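Local coordinates for putative alpha-N-acetylgalactosaminidase (Bacillus halodurans C-125, PDB 3CC1), which probably hydrolyses terminal alpha-linked N-acetylgalactosamine from glycoconjugates, as an enzyme of the alpha-galactosidase-like family that joins a TIM barrel to a C-terminal beta sandwich, at residues A[300-305]-A[399-404]; A[43-48]-A[331-336]; A[310-315]-A[342-347]; A[245-250]-A[373-378]; A[405-408]-A[414-417]. One frame throughout, in Å; residues are numbered along the deposited sequence.

Contact 1 (A[300-305]-A[399-404]); sequences EQLTMM and NVWDRS
A tryptophan at the turn of a beta hairpin joins the C-terminal beta sandwich to helix 298-310 of the TIM barrel: Trp401 lies against Leu302 and Met305. The hairpin links strand 395-399 to strand 404-409. Its turn carries a G1 beta bulge, with Arg403 and Ser404 both facing Asn399. Within it, Asn399 OD1 accepts the backbone N-H of Asp402 at 3.2 Å in an Asx motif, the donor standing well above the amide carbonyl plane. This bond and the bulge help shape the loop from which the indole projects toward the helix.

Contact with the helix is apolar and directional. Leu302 CD2 sits over the six-membered ring of Trp401, 3.5 Å from its centroid and 15° off the normal, a CH-pi contact in which the two side chains run past each other in opposite directions. Leu302 CG lies anti to the carbonyl carbon (chi1 -66°), a setting that brings CD2 over the indole. A branched leucine suits this place because one methyl can cover the indole face. The same leucine also touches Trp327 and Leu331 of helix 326-332. Selenomethionine Met305 approaches the rim instead, with CB near the ring plane and 3.7 Å from Trp401 CZ2. A glycerol molecule, probably from the crystallisation liquor, lies beside the tryptophan. The indole's polar edge is directed by a hydrogen bond from Trp401 NE1 to Asn306 OD1, one residue beyond Met305.

Contact 2 (A[43-48]-A[331-336]); sequences KKYGWE and LLTNEG
Trp47 and Leu332 share the one direct hydrogen bond of this contact, which ties the turn between helix 28-41 and strand 49-52 to the end of helix 326-332. Trp47 NE1 donates to Leu332 O at 2.8 Å, with an N-H...O angle of 158°. The oxygen lies close to the indole plane and receives the proton on a lone pair, so this is a well-directed bond that also fixes the turn of the ring.

Apolar contact follows. Leu332 CD2 reaches Trp47 CZ2 at 3.7 Å, the two side chains crossing at about a right angle. Tyr45 offers a face rather than an edge: Thr333 CB stands 3.9 Å from its ring centroid in a CH-pi contact displaced toward the rim. Thr333 CG2, anti to its carbonyl carbon, spreads this contact to Tyr45 CE2, while Thr333 OG1 is bonded to Leu329 O.

Water extends the link, giving a proton to Thr333 O at 2.7 Å and lying a longer 3.3 Å from Tyr45 OH. With an alanine in place of Tyr45, Thr333 would probably lose the aromatic surface under CB and CG2, and the water its phenolic neighbour. Gly46 suits the intervening turn, its phi of 114° being unfavourable for residues with a CB.

Leu42 lies beside both Trp47 and Leu332; Leu338 of helix 335-343 touches Tyr45 and Trp47, and Leu315 and Phe317 of barrel strand 315-317 meet Trp47 and Leu332 respectively.

Contact 3 (A[310-315]-A[342-347]); sequences ICHSPL and QKSVLN. Unlike the reference sequence in segment 310-315: His312 (reference Arg).
Asn347 and Ile310 are joined by a buried hydrogen bond, ND2 giving a proton to Ile310 O at 2.8 Å from above the carbonyl plane. The same ND2 spends its other proton on Ser344 OG at 2.9 Å, with an N-H...O angle of 159°. Both N-H groups are used, and the amide cannot turn over without losing them. Ser344 OG is itself a relay: it accepts from Asn347 and donates to Ile340 O, a dual role that suits a serine.

His312 stands where the reference sequence has arginine. Its CG, anti to the carbonyl carbon (chi1 -71°), carries the imidazole across the amide with the two planes 56° apart. NE2 is shared weakly between Asn347 OD1 at 2.7 Å and Ser344 O at 2.8 Å, since neither angle is straight, while ND1 is bonded to Asn341 O. With oxygen acceptors at both nitrogens, a positively charged imidazolium would probably be favoured. A leucine in place of Asn347 would probably leave Ile310 O and Ser344 OG without their shared donor, and NE2 without one of its acceptors.

His312 has positive phi in a Schellman motif that ends helix 298-310 and leads toward strand 315-317. Across from it the chain leaves helix 335-343 at Ser344 and enters strand 345-353, the edge of the sandwich's six-stranded sheet, where Ala361 of strand 356-362 touches Ser344 and Asn347.

Contact 4 (A[245-250]-A[373-378]); sequences DDWSLL and FNLHDQ
Trp247 meets Leu375 and Asp377 with the long rim of its indole. From CB the side chain leaves the first turn of helix 247-262 with CG anti to the backbone N (chi1 173°), a setting that carries the ring across to the loop after strand 368-374. NE1 donates to a water at 2.9 Å that lies in the ring plane, and this water donates to Leu375 O and to Asp377 OD1, each 2.7 Å away. The carboxylate oxygen, 4.0 Å from NE1, is thus linked through the water, and also bonds His422. The loop, at the boundary of the C-terminal beta sandwich with the TIM barrel, contains an Asx turn: Asn374 OD1 accepts from His376 N, with Leu375 O inside the turn and Asp377 after it, while Asn374 ND2 donates almost straight to Gln378 O at 3.0 Å. Tryptophan suits the place, offering both an N-H for the water and a long apolar edge. Farther along the rim, Trp247 CZ2 stands 3.6 Å from Leu375 O, which lies near the ring plane. At the far end CH2 touches the methyl Leu375 CD2 at 4.0 Å, while the ring of His422 stacks on the indole.

Contact 5 (A[405-408]-A[414-417]); sequences FLQS and SFQI
Gln407 and Phe415 make the close part of this contact. The amide oxygen OE1 approaches the ring edge, 3.4 Å from Phe415 CD1, with CD also near the ring plane and the amide turned 72° from it. An oxygen beside aromatic C-H groups is favourable, since ring hydrogens carry a slight positive charge. Gln407 reaches this far because its chain is extended beyond CG, while Phe415, its CG anti to the backbone N (chi1 176°), points its ring at the other strand. The amide is steadied from its own strand: NE2 donates to Ser408 O at 2.9 Å.

The rest is looser. Leu406 CD1 comes no closer than 4.5 Å to Phe415 CZ. Waters span the polar side: one accepts from Gln407 NE2 and donates to Ser414 O, both at 3.0 Å; another donates to Gln407 OE1 at a long 3.2 Å and accepts from Gln416 N. Glutamine suits this margin of the sandwich, its CH2 groups spanning the distance while its amide serves both water bridges.

Leu406 and Gln407 both face Leu397 in a classic beta bulge, which lets these consecutive residues point the same way, toward Phe415. Leu372, Leu397 and Leu427 also touch that phenylalanine. Aromatic and aliphatic side chains packed between edge strand 404-409 of the six-stranded sheet and strand 415-419 of the smaller one are characteristic of a beta sandwich, here the C-terminal domain.

How the contacts relate
Contact 1 lies between contacts 2 and 4: its centre is about 14 Å from one and 15 Å from the other, while those two are 25 Å apart. Met305 CE meets Leu331 O at 3.6 Å between contacts 1 and 2, and Glu300 O meets Leu250 CD2 at 3.4 Å between contacts 1 and 4. Contacts 1, 3 and 4 join barrel elements to the sandwich; contact 5 is internal to it. Contacts 2 and 3 share helix 335-343. Gly336 of contact 2 belongs to the polyether pocket, completed by Glu367, Tyr369, Phe398, Lys428 and Ser430; Phe398 immediately precedes segment 399-404.

Contact 1 (A[300-305]-A[399-404])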
# COMPACT_ATOMS: atom_id res chain seq x y z
N GLU A 300 -12.49 4.89 21.20
CA GLU A 300 -12.58 3.90 20.13
C GLU A 300 -13.98 3.41 19.88
O GLU A 300 -14.35 3.17 18.75
CB GLU A 300 -11.64 2.71 20.41
CG GLU A 300 -10.19 3.11 20.24
CD GLU A 300 -9.21 2.06 20.81
OE1 GLU A 300 -9.64 1.19 21.58
OE2 GLU A 300 -7.99 2.15 20.49
N GLN A 301 -14.73 3.19 20.96
CA GLN A 301 -16.12 2.75 20.87
C GLN A 301 -16.97 3.80 20.09
O GLN A 301 -17.73 3.46 19.18
CB GLN A 301 -16.71 2.52 22.28
CG GLN A 301 -16.06 1.34 23.07
CD GLN A 301 -16.57 1.23 24.48
OE1 GLN A 301 -17.79 1.34 24.71
NE2 GLN A 301 -15.66 1.01 25.45
N LEU A 302 -16.80 5.08 20.43
CA LEU A 302 -17.51 6.16 19.71
C LEU A 302 -17.05 6.28 18.26
O LEU A 302 -17.84 6.50 17.39
CB LEU A 302 -17.30 7.51 20.39
CG LEU A 302 -17.93 7.63 21.78
CD1 LEU A 302 -17.44 8.90 22.44
CD2 LEU A 302 -19.43 7.64 21.72
N THR A 303 -15.76 6.06 18.04
CA THR A 303 -15.19 6.05 16.70
C THR A 303 -15.84 4.98 15.82
O THR A 303 -16.25 5.25 14.69
CB THR A 303 -13.63 5.95 16.72
OG1 THR A 303 -13.10 7.22 17.15
CG2 THR A 303 -13.07 5.56 15.36
N MSE A 304 -15.99 3.79 16.38
CA MSE A 304 -16.66 2.72 15.70
C MSE A 304 -18.12 3.06 15.42
O MSE A 304 -18.59 2.91 14.32
CB MSE A 304 -16.57 1.41 16.51
CG MSE A 304 -17.40 0.28 15.87
SE MSE A 304 -17.67 -1.12 17.15
CE MSE A 304 -18.82 -0.13 18.33
N MSE A 305 -18.83 3.54 16.44
CA MSE A 305 -20.23 3.89 16.28
C MSE A 305 -20.41 4.95 15.19
O MSE A 305 -21.35 4.90 14.40
CB MSE A 305 -20.85 4.37 17.59
CG MSE A 305 -20.99 3.32 18.67
SE MSE A 305 -22.20 1.87 18.16
CE MSE A 305 -23.87 2.86 18.09
N ASN A 399 -22.17 19.00 18.55
CA ASN A 399 -21.59 17.70 18.89
C ASN A 399 -22.74 16.74 19.14
O ASN A 399 -23.49 16.89 20.09
CB ASN A 399 -20.73 17.85 20.16
CG ASN A 399 -20.11 16.53 20.63
OD1 ASN A 399 -20.65 15.46 20.44
ND2 ASN A 399 -18.98 16.64 21.31
N VAL A 400 -22.90 15.77 18.27
CA VAL A 400 -24.12 14.91 18.32
C VAL A 400 -24.13 14.05 19.58
O VAL A 400 -25.15 13.91 20.24
CB VAL A 400 -24.28 14.04 17.06
CG1 VAL A 400 -25.47 13.05 17.25
CG2 VAL A 400 -24.46 14.92 15.81
N TRP A 401 -22.97 13.50 19.95
CA TRP A 401 -22.92 12.60 21.10
C TRP A 401 -23.27 13.31 22.39
O TRP A 401 -23.97 12.77 23.22
CB TRP A 401 -21.58 11.90 21.21
CG TRP A 401 -21.49 10.74 20.29
CD1 TRP A 401 -20.76 10.65 19.17
CD2 TRP A 401 -22.15 9.50 20.46
NE1 TRP A 401 -20.92 9.41 18.59
CE2 TRP A 401 -21.76 8.67 19.38
CE3 TRP A 401 -23.02 8.99 21.42
CZ2 TRP A 401 -22.23 7.37 19.23
CZ3 TRP A 401 -23.49 7.67 21.26
CH2 TRP A 401 -23.08 6.90 20.18
N ASP A 402 -22.77 14.50 22.61
CA ASP A 402 -23.10 15.11 23.89
C ASP A 402 -24.15 16.22 23.76
O ASP A 402 -24.47 16.92 24.70
CB ASP A 402 -21.85 15.50 24.64
CG ASP A 402 -21.18 16.70 24.09
OD1 ASP A 402 -21.83 17.50 23.40
OD2 ASP A 402 -19.97 16.83 24.36
N ARG A 403 -24.72 16.30 22.58
CA ARG A 403 -25.86 17.15 22.29
C ARG A 403 -25.56 18.60 22.64
O ARG A 403 -26.37 19.26 23.28
CB ARG A 403 -27.09 16.71 23.09
CG ARG A 403 -27.46 15.24 22.90
CD ARG A 403 -28.47 14.75 23.93
NE ARG A 403 -28.45 13.27 24.01
N SER A 404 -24.38 19.09 22.31
CA SER A 404 -24.05 20.46 22.68
C SER A 404 -23.55 21.28 21.49
O SER A 404 -23.04 20.77 20.49
CB SER A 404 -23.04 20.47 23.82
OG SER A 404 -21.78 20.02 23.38

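Contact 2 (A[43-48]-A[331-336])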
# COMPACT_ATOMS: atom_id res chain seq x y z
N LYS A 43 -36.06 -1.22 22.67
CA LYS A 43 -37.03 -1.41 21.61
C LYS A 43 -37.52 -0.04 21.10
O LYS A 43 -37.69 0.19 19.92
CB LYS A 43 -38.21 -2.26 22.13
CG LYS A 43 -39.31 -2.49 21.14
CD LYS A 43 -40.31 -3.55 21.64
CE LYS A 43 -41.10 -3.06 22.86
NZ LYS A 43 -42.03 -4.13 23.36
N LYS A 44 -37.70 0.87 22.02
CA LYS A 44 -38.30 2.16 21.68
C LYS A 44 -37.35 2.99 20.79
O LYS A 44 -37.76 3.93 20.13
CB LYS A 44 -38.70 2.91 22.94
CG LYS A 44 -37.54 3.46 23.77
CD LYS A 44 -38.01 4.44 24.87
CE LYS A 44 -37.81 5.89 24.43
NZ LYS A 44 -38.12 6.94 25.47
N TYR A 45 -36.08 2.62 20.75
CA TYR A 45 -35.08 3.37 19.96
C TYR A 45 -34.83 2.71 18.60
O TYR A 45 -34.04 3.22 17.83
CB TYR A 45 -33.75 3.46 20.70
CG TYR A 45 -33.85 4.28 21.93
CD1 TYR A 45 -33.83 5.67 21.86
CD2 TYR A 45 -34.01 3.69 23.16
CE1 TYR A 45 -33.96 6.43 22.98
CE2 TYR A 45 -34.14 4.44 24.28
CZ TYR A 45 -34.13 5.80 24.18
OH TYR A 45 -34.24 6.52 25.32
N GLY A 46 -35.45 1.57 18.35
CA GLY A 46 -35.40 0.91 17.03
C GLY A 46 -34.70 -0.44 16.98
O GLY A 46 -34.63 -1.09 15.91
N TRP A 47 -34.17 -0.85 18.13
CA TRP A 47 -33.54 -2.17 18.28
C TRP A 47 -34.61 -3.24 18.28
O TRP A 47 -35.53 -3.22 19.09
CB TRP A 47 -32.73 -2.26 19.59
CG TRP A 47 -31.64 -1.26 19.68
CD1 TRP A 47 -31.73 0.00 20.20
CD2 TRP A 47 -30.28 -1.41 19.24
NE1 TRP A 47 -30.53 0.66 20.09
CE2 TRP A 47 -29.62 -0.17 19.49
CE3 TRP A 47 -29.57 -2.44 18.64
CZ2 TRP A 47 -28.29 0.03 19.20
CZ3 TRP A 47 -28.23 -2.23 18.31
CH2 TRP A 47 -27.61 -1.00 18.61
N GLU A 48 -34.47 -4.21 17.37
CA GLU A 48 -35.55 -5.13 17.14
C GLU A 48 -35.23 -6.60 16.93
O GLU A 48 -36.07 -7.45 17.20
CB GLU A 48 -36.46 -4.58 16.05
CG GLU A 48 -35.98 -4.67 14.71
CD GLU A 48 -37.13 -4.46 13.73
OE1 GLU A 48 -38.27 -4.79 14.12
OE2 GLU A 48 -36.90 -3.97 12.57
N LEU A 331 -24.55 4.51 24.72
CA LEU A 331 -24.16 4.36 23.31
C LEU A 331 -25.28 3.85 22.42
O LEU A 331 -25.22 4.00 21.18
CB LEU A 331 -22.98 3.37 23.15
CG LEU A 331 -21.60 3.66 23.69
CD1 LEU A 331 -20.61 2.57 23.18
CD2 LEU A 331 -21.08 4.99 23.34
N LEU A 332 -26.28 3.22 23.03
CA LEU A 332 -27.35 2.53 22.28
C LEU A 332 -28.63 3.33 22.17
O LEU A 332 -29.54 2.97 21.42
CB LEU A 332 -27.67 1.18 22.94
CG LEU A 332 -26.46 0.23 23.14
CD1 LEU A 332 -26.92 -1.14 23.69
CD2 LEU A 332 -25.67 0.10 21.87
N THR A 333 -28.70 4.41 22.93
CA THR A 333 -29.96 5.14 23.12
C THR A 333 -29.82 6.62 22.75
O THR A 333 -30.61 7.45 23.16
CB THR A 333 -30.44 5.00 24.58
OG1 THR A 333 -29.40 5.49 25.45
CG2 THR A 333 -30.76 3.51 24.89
N ASN A 334 -28.81 6.94 21.96
CA ASN A 334 -28.66 8.29 21.44
C ASN A 334 -29.40 8.44 20.11
O ASN A 334 -28.98 7.92 19.06
CB ASN A 334 -27.17 8.64 21.27
CG ASN A 334 -26.96 10.10 20.92
OD1 ASN A 334 -27.50 10.58 19.94
ND2 ASN A 334 -26.18 10.80 21.72
N GLU A 335 -30.53 9.12 20.17
CA GLU A 335 -31.46 9.14 19.04
C GLU A 335 -30.86 9.88 17.86
O GLU A 335 -31.11 9.55 16.70
CB GLU A 335 -32.83 9.71 19.45
N GLY A 336 -30.02 10.87 18.14
CA GLY A 336 -29.31 11.58 17.08
C GLY A 336 -28.41 10.69 16.25
O GLY A 336 -28.44 10.74 15.04
O HOH W 1 -31.79 8.72 25.27

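Contact 3 (A[310-315]-A[342-347])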
# COMPACT_ATOMS: atom_id res chain seq x y z
N ILE A 310 -22.60 6.47 10.01
CA ILE A 310 -22.53 7.34 8.83
C ILE A 310 -22.53 6.53 7.54
O ILE A 310 -22.93 7.04 6.50
CB ILE A 310 -21.29 8.27 8.89
CG1 ILE A 310 -21.51 9.53 8.02
CG2 ILE A 310 -20.02 7.52 8.46
CD1 ILE A 310 -22.06 10.69 8.75
N CYS A 311 -22.16 5.25 7.59
CA CYS A 311 -22.21 4.46 6.36
C CYS A 311 -23.43 3.49 6.23
O CYS A 311 -23.55 2.76 5.25
CB CYS A 311 -20.87 3.77 6.10
SG CYS A 311 -20.63 2.30 6.99
N HIS A 312 -24.35 3.55 7.19
CA HIS A 312 -25.56 2.71 7.19
C HIS A 312 -25.26 1.22 7.41
O HIS A 312 -25.91 0.37 6.84
CB HIS A 312 -26.34 2.86 5.88
CG HIS A 312 -27.02 4.19 5.71
ND1 HIS A 312 -27.84 4.74 6.66
CD2 HIS A 312 -27.06 5.03 4.65
CE1 HIS A 312 -28.34 5.87 6.22
NE2 HIS A 312 -27.90 6.07 4.99
N SER A 313 -24.28 0.90 8.25
CA SER A 313 -24.04 -0.48 8.58
C SER A 313 -25.20 -0.99 9.48
O SER A 313 -25.70 -0.24 10.35
CB SER A 313 -22.71 -0.62 9.33
OG SER A 313 -22.38 -1.99 9.62
N PRO A 314 -25.60 -2.26 9.30
CA PRO A 314 -26.39 -2.85 10.38
C PRO A 314 -25.71 -2.66 11.71
O PRO A 314 -24.49 -2.61 11.78
CB PRO A 314 -26.46 -4.34 10.04
CG PRO A 314 -26.10 -4.44 8.63
CD PRO A 314 -25.31 -3.23 8.24
N LEU A 315 -26.51 -2.52 12.75
CA LEU A 315 -26.05 -2.34 14.12
C LEU A 315 -26.45 -3.57 14.90
O LEU A 315 -27.59 -3.67 15.36
CB LEU A 315 -26.68 -1.07 14.75
CG LEU A 315 -26.36 0.27 14.06
CD1 LEU A 315 -26.99 1.51 14.83
CD2 LEU A 315 -24.84 0.46 13.84
N GLN A 342 -30.20 5.33 10.56
CA GLN A 342 -31.53 4.86 10.13
C GLN A 342 -32.25 5.77 9.11
O GLN A 342 -33.17 5.31 8.40
CB GLN A 342 -32.46 4.70 11.35
CG GLN A 342 -32.09 3.55 12.31
CD GLN A 342 -32.32 2.19 11.68
OE1 GLN A 342 -33.45 1.78 11.51
NE2 GLN A 342 -31.25 1.52 11.29
N LYS A 343 -31.85 7.04 9.06
CA LYS A 343 -32.60 8.05 8.29
C LYS A 343 -31.80 8.91 7.31
O LYS A 343 -32.38 9.52 6.42
CB LYS A 343 -33.36 8.97 9.26
CG LYS A 343 -34.44 8.26 10.08
CD LYS A 343 -35.63 7.84 9.21
CE LYS A 343 -36.66 6.96 9.96
NZ LYS A 343 -36.36 5.49 9.86
N SER A 344 -30.48 8.99 7.47
CA SER A 344 -29.70 9.91 6.63
C SER A 344 -29.53 9.39 5.20
O SER A 344 -29.67 8.20 4.91
CB SER A 344 -28.35 10.24 7.29
OG SER A 344 -27.47 9.16 7.22
N VAL A 345 -29.24 10.32 4.30
CA VAL A 345 -29.02 10.04 2.89
C VAL A 345 -27.74 10.70 2.38
O VAL A 345 -27.11 11.46 3.09
CB VAL A 345 -30.24 10.49 2.04
CG1 VAL A 345 -31.48 9.69 2.44
CG2 VAL A 345 -30.47 12.06 2.19
N LEU A 346 -27.35 10.38 1.17
CA LEU A 346 -26.17 11.00 0.54
C LEU A 346 -24.87 10.66 1.29
O LEU A 346 -23.86 11.36 1.22
CB LEU A 346 -26.38 12.51 0.45
CG LEU A 346 -27.48 12.96 -0.52
CD1 LEU A 346 -27.64 14.48 -0.41
CD2 LEU A 346 -27.24 12.49 -1.96
N ASN A 347 -24.92 9.56 2.00
CA ASN A 347 -23.79 9.05 2.82
C ASN A 347 -22.56 8.85 1.98
O ASN A 347 -22.58 8.15 0.98
CB ASN A 347 -24.19 7.76 3.50
CG ASN A 347 -25.47 7.91 4.27
OD1 ASN A 347 -26.53 8.02 3.67
ND2 ASN A 347 -25.37 8.02 5.61

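Contact 4 (A[245-250]-A[373-378])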
# COMPACT_ATOMS: atom_id res chain seq x y z
N ASP A 245 -12.99 -6.41 19.02
CA ASP A 245 -12.44 -5.30 19.87
C ASP A 245 -10.91 -5.24 19.84
O ASP A 245 -10.21 -5.49 20.84
CB ASP A 245 -12.98 -5.37 21.32
CG ASP A 245 -12.74 -6.71 21.99
OD1 ASP A 245 -12.83 -7.78 21.32
OD2 ASP A 245 -12.47 -6.70 23.19
N ASP A 246 -10.39 -4.96 18.65
CA ASP A 246 -8.96 -4.67 18.50
C ASP A 246 -8.79 -3.51 17.56
O ASP A 246 -9.41 -3.45 16.50
CB ASP A 246 -8.18 -5.87 17.97
CG ASP A 246 -6.66 -5.63 18.01
OD1 ASP A 246 -6.12 -5.09 17.00
OD2 ASP A 246 -6.02 -6.00 19.03
N TRP A 247 -7.98 -2.56 17.98
CA TRP A 247 -7.81 -1.34 17.18
C TRP A 247 -7.33 -1.63 15.77
O TRP A 247 -7.70 -0.94 14.83
CB TRP A 247 -6.85 -0.35 17.84
CG TRP A 247 -6.55 0.82 16.97
CD1 TRP A 247 -5.37 1.11 16.38
CD2 TRP A 247 -7.47 1.84 16.56
NE1 TRP A 247 -5.49 2.27 15.65
CE2 TRP A 247 -6.77 2.73 15.72
CE3 TRP A 247 -8.81 2.09 16.81
CZ2 TRP A 247 -7.36 3.86 15.15
CZ3 TRP A 247 -9.40 3.23 16.24
CH2 TRP A 247 -8.68 4.08 15.42
N SER A 248 -6.50 -2.65 15.59
CA SER A 248 -5.98 -2.90 14.27
C SER A 248 -7.10 -3.22 13.28
O SER A 248 -7.06 -2.80 12.11
CB SER A 248 -4.93 -4.03 14.26
OG SER A 248 -5.59 -5.25 14.53
N LEU A 249 -8.13 -3.90 13.74
CA LEU A 249 -9.30 -4.18 12.88
C LEU A 249 -10.16 -2.94 12.63
O LEU A 249 -10.70 -2.73 11.53
CB LEU A 249 -10.13 -5.30 13.49
CG LEU A 249 -9.36 -6.63 13.71
CD1 LEU A 249 -10.23 -7.55 14.56
CD2 LEU A 249 -9.05 -7.23 12.36
N LEU A 250 -10.34 -2.13 13.67
CA LEU A 250 -11.13 -0.88 13.49
C LEU A 250 -10.41 0.06 12.53
O LEU A 250 -11.00 0.59 11.56
CB LEU A 250 -11.41 -0.22 14.86
CG LEU A 250 -12.27 1.02 14.89
CD1 LEU A 250 -13.56 0.94 14.03
CD2 LEU A 250 -12.60 1.39 16.39
N PHE A 373 -12.36 11.97 11.98
CA PHE A 373 -11.71 10.87 12.65
C PHE A 373 -10.19 11.05 12.69
O PHE A 373 -9.56 11.25 11.66
CB PHE A 373 -11.96 9.54 11.88
CG PHE A 373 -13.40 9.15 11.74
CD1 PHE A 373 -14.12 9.54 10.63
CD2 PHE A 373 -14.02 8.33 12.67
CE1 PHE A 373 -15.43 9.13 10.45
CE2 PHE A 373 -15.34 7.93 12.50
CZ PHE A 373 -16.03 8.32 11.38
N ASN A 374 -9.61 10.99 13.89
CA ASN A 374 -8.18 10.88 14.00
C ASN A 374 -7.80 9.41 14.18
O ASN A 374 -7.87 8.88 15.27
CB ASN A 374 -7.64 11.72 15.15
CG ASN A 374 -6.16 11.56 15.31
OD1 ASN A 374 -5.51 11.07 14.39
ND2 ASN A 374 -5.62 11.95 16.46
N LEU A 375 -7.33 8.78 13.11
CA LEU A 375 -6.94 7.35 13.12
C LEU A 375 -5.48 7.15 13.55
O LEU A 375 -4.98 6.04 13.60
CB LEU A 375 -7.13 6.73 11.73
CG LEU A 375 -8.54 6.78 11.16
CD1 LEU A 375 -8.53 5.95 9.88
CD2 LEU A 375 -9.55 6.27 12.22
N HIS A 376 -4.82 8.25 13.85
CA HIS A 376 -3.40 8.23 14.15
C HIS A 376 -3.16 7.93 15.61
O HIS A 376 -4.07 8.01 16.43
CB HIS A 376 -2.77 9.60 13.82
CG HIS A 376 -1.35 9.49 13.38
ND1 HIS A 376 -0.96 8.61 12.38
CD2 HIS A 376 -0.22 10.10 13.81
CE1 HIS A 376 0.35 8.70 12.21
NE2 HIS A 376 0.82 9.61 13.06
N ASP A 377 -1.91 7.62 15.96
CA ASP A 377 -1.60 7.23 17.33
C ASP A 377 -1.06 8.39 18.15
O ASP A 377 -0.58 8.20 19.26
CB ASP A 377 -0.62 6.07 17.39
CG ASP A 377 -1.20 4.76 16.87
OD1 ASP A 377 -2.44 4.49 16.87
OD2 ASP A 377 -0.35 3.97 16.43
N GLN A 378 -1.13 9.58 17.58
CA GLN A 378 -0.88 10.81 18.34
C GLN A 378 -1.99 11.82 18.00
O GLN A 378 -2.70 11.64 17.02
CB GLN A 378 0.53 11.38 18.07
CG GLN A 378 1.68 10.71 18.90
O HOH W 2 -3.46 3.99 14.47

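Contact 5 (A[405-408]-A[414-417])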
# COMPACT_ATOMS: atom_id res chain seq x y z
N PHE A 405 -23.79 22.56 21.62
CA PHE A 405 -23.38 23.55 20.61
C PHE A 405 -21.88 23.73 20.68
O PHE A 405 -21.32 23.84 21.74
CB PHE A 405 -24.07 24.89 20.88
CG PHE A 405 -23.68 25.99 19.94
CD1 PHE A 405 -24.09 25.98 18.62
CD2 PHE A 405 -22.95 27.08 20.40
CE1 PHE A 405 -23.76 27.01 17.76
CE2 PHE A 405 -22.60 28.12 19.54
CZ PHE A 405 -23.01 28.06 18.20
N LEU A 406 -21.27 23.79 19.51
CA LEU A 406 -19.85 24.07 19.38
C LEU A 406 -19.63 25.52 18.97
O LEU A 406 -19.12 26.32 19.74
CB LEU A 406 -19.23 23.14 18.33
CG LEU A 406 -19.23 21.66 18.73
CD1 LEU A 406 -18.97 20.76 17.55
CD2 LEU A 406 -18.20 21.42 19.79
N GLN A 407 -20.02 25.83 17.73
CA GLN A 407 -19.85 27.18 17.17
C GLN A 407 -20.57 27.33 15.87
O GLN A 407 -21.07 26.35 15.30
CB GLN A 407 -18.39 27.44 16.84
CG GLN A 407 -17.88 26.48 15.78
CD GLN A 407 -16.44 26.76 15.34
OE1 GLN A 407 -15.50 26.29 15.98
NE2 GLN A 407 -16.27 27.47 14.23
N SER A 408 -20.57 28.55 15.35
CA SER A 408 -21.10 28.77 14.02
C SER A 408 -19.92 28.65 13.05
O SER A 408 -18.76 28.68 13.48
CB SER A 408 -21.79 30.12 13.95
OG SER A 408 -20.82 31.13 13.83
N SER A 414 -12.57 27.81 8.24
CA SER A 414 -12.30 26.40 8.46
C SER A 414 -12.62 26.04 9.87
O SER A 414 -12.25 26.76 10.78
CB SER A 414 -10.83 26.07 8.29
OG SER A 414 -10.53 26.08 6.93
N PHE A 415 -13.31 24.94 10.07
CA PHE A 415 -13.46 24.41 11.39
C PHE A 415 -12.21 23.60 11.71
O PHE A 415 -11.73 22.85 10.85
CB PHE A 415 -14.72 23.54 11.46
CG PHE A 415 -14.92 22.86 12.78
CD1 PHE A 415 -15.33 23.57 13.89
CD2 PHE A 415 -14.66 21.51 12.94
CE1 PHE A 415 -15.49 22.93 15.11
CE2 PHE A 415 -14.83 20.88 14.16
CZ PHE A 415 -15.26 21.59 15.23
N GLN A 416 -11.66 23.80 12.91
CA GLN A 416 -10.53 22.99 13.41
C GLN A 416 -10.81 22.41 14.77
O GLN A 416 -11.33 23.08 15.66
CB GLN A 416 -9.28 23.84 13.52
CG GLN A 416 -8.94 24.56 12.23
CD GLN A 416 -7.60 25.25 12.30
OE1 GLN A 416 -6.54 24.60 12.23
NE2 GLN A 416 -7.62 26.55 12.45
N ILE A 417 -10.49 21.15 14.94
CA ILE A 417 -10.66 20.50 16.23
C ILE A 417 -9.47 19.59 16.52
O ILE A 417 -9.07 18.82 15.67
CB ILE A 417 -12.01 19.71 16.27
CG1 ILE A 417 -12.26 19.14 17.66
CG2 ILE A 417 -12.09 18.57 15.24
CD1 ILE A 417 -13.70 18.82 17.86
O HOH W 3 -13.63 28.16 13.00
O HOH W 4 -12.53 25.91 14.93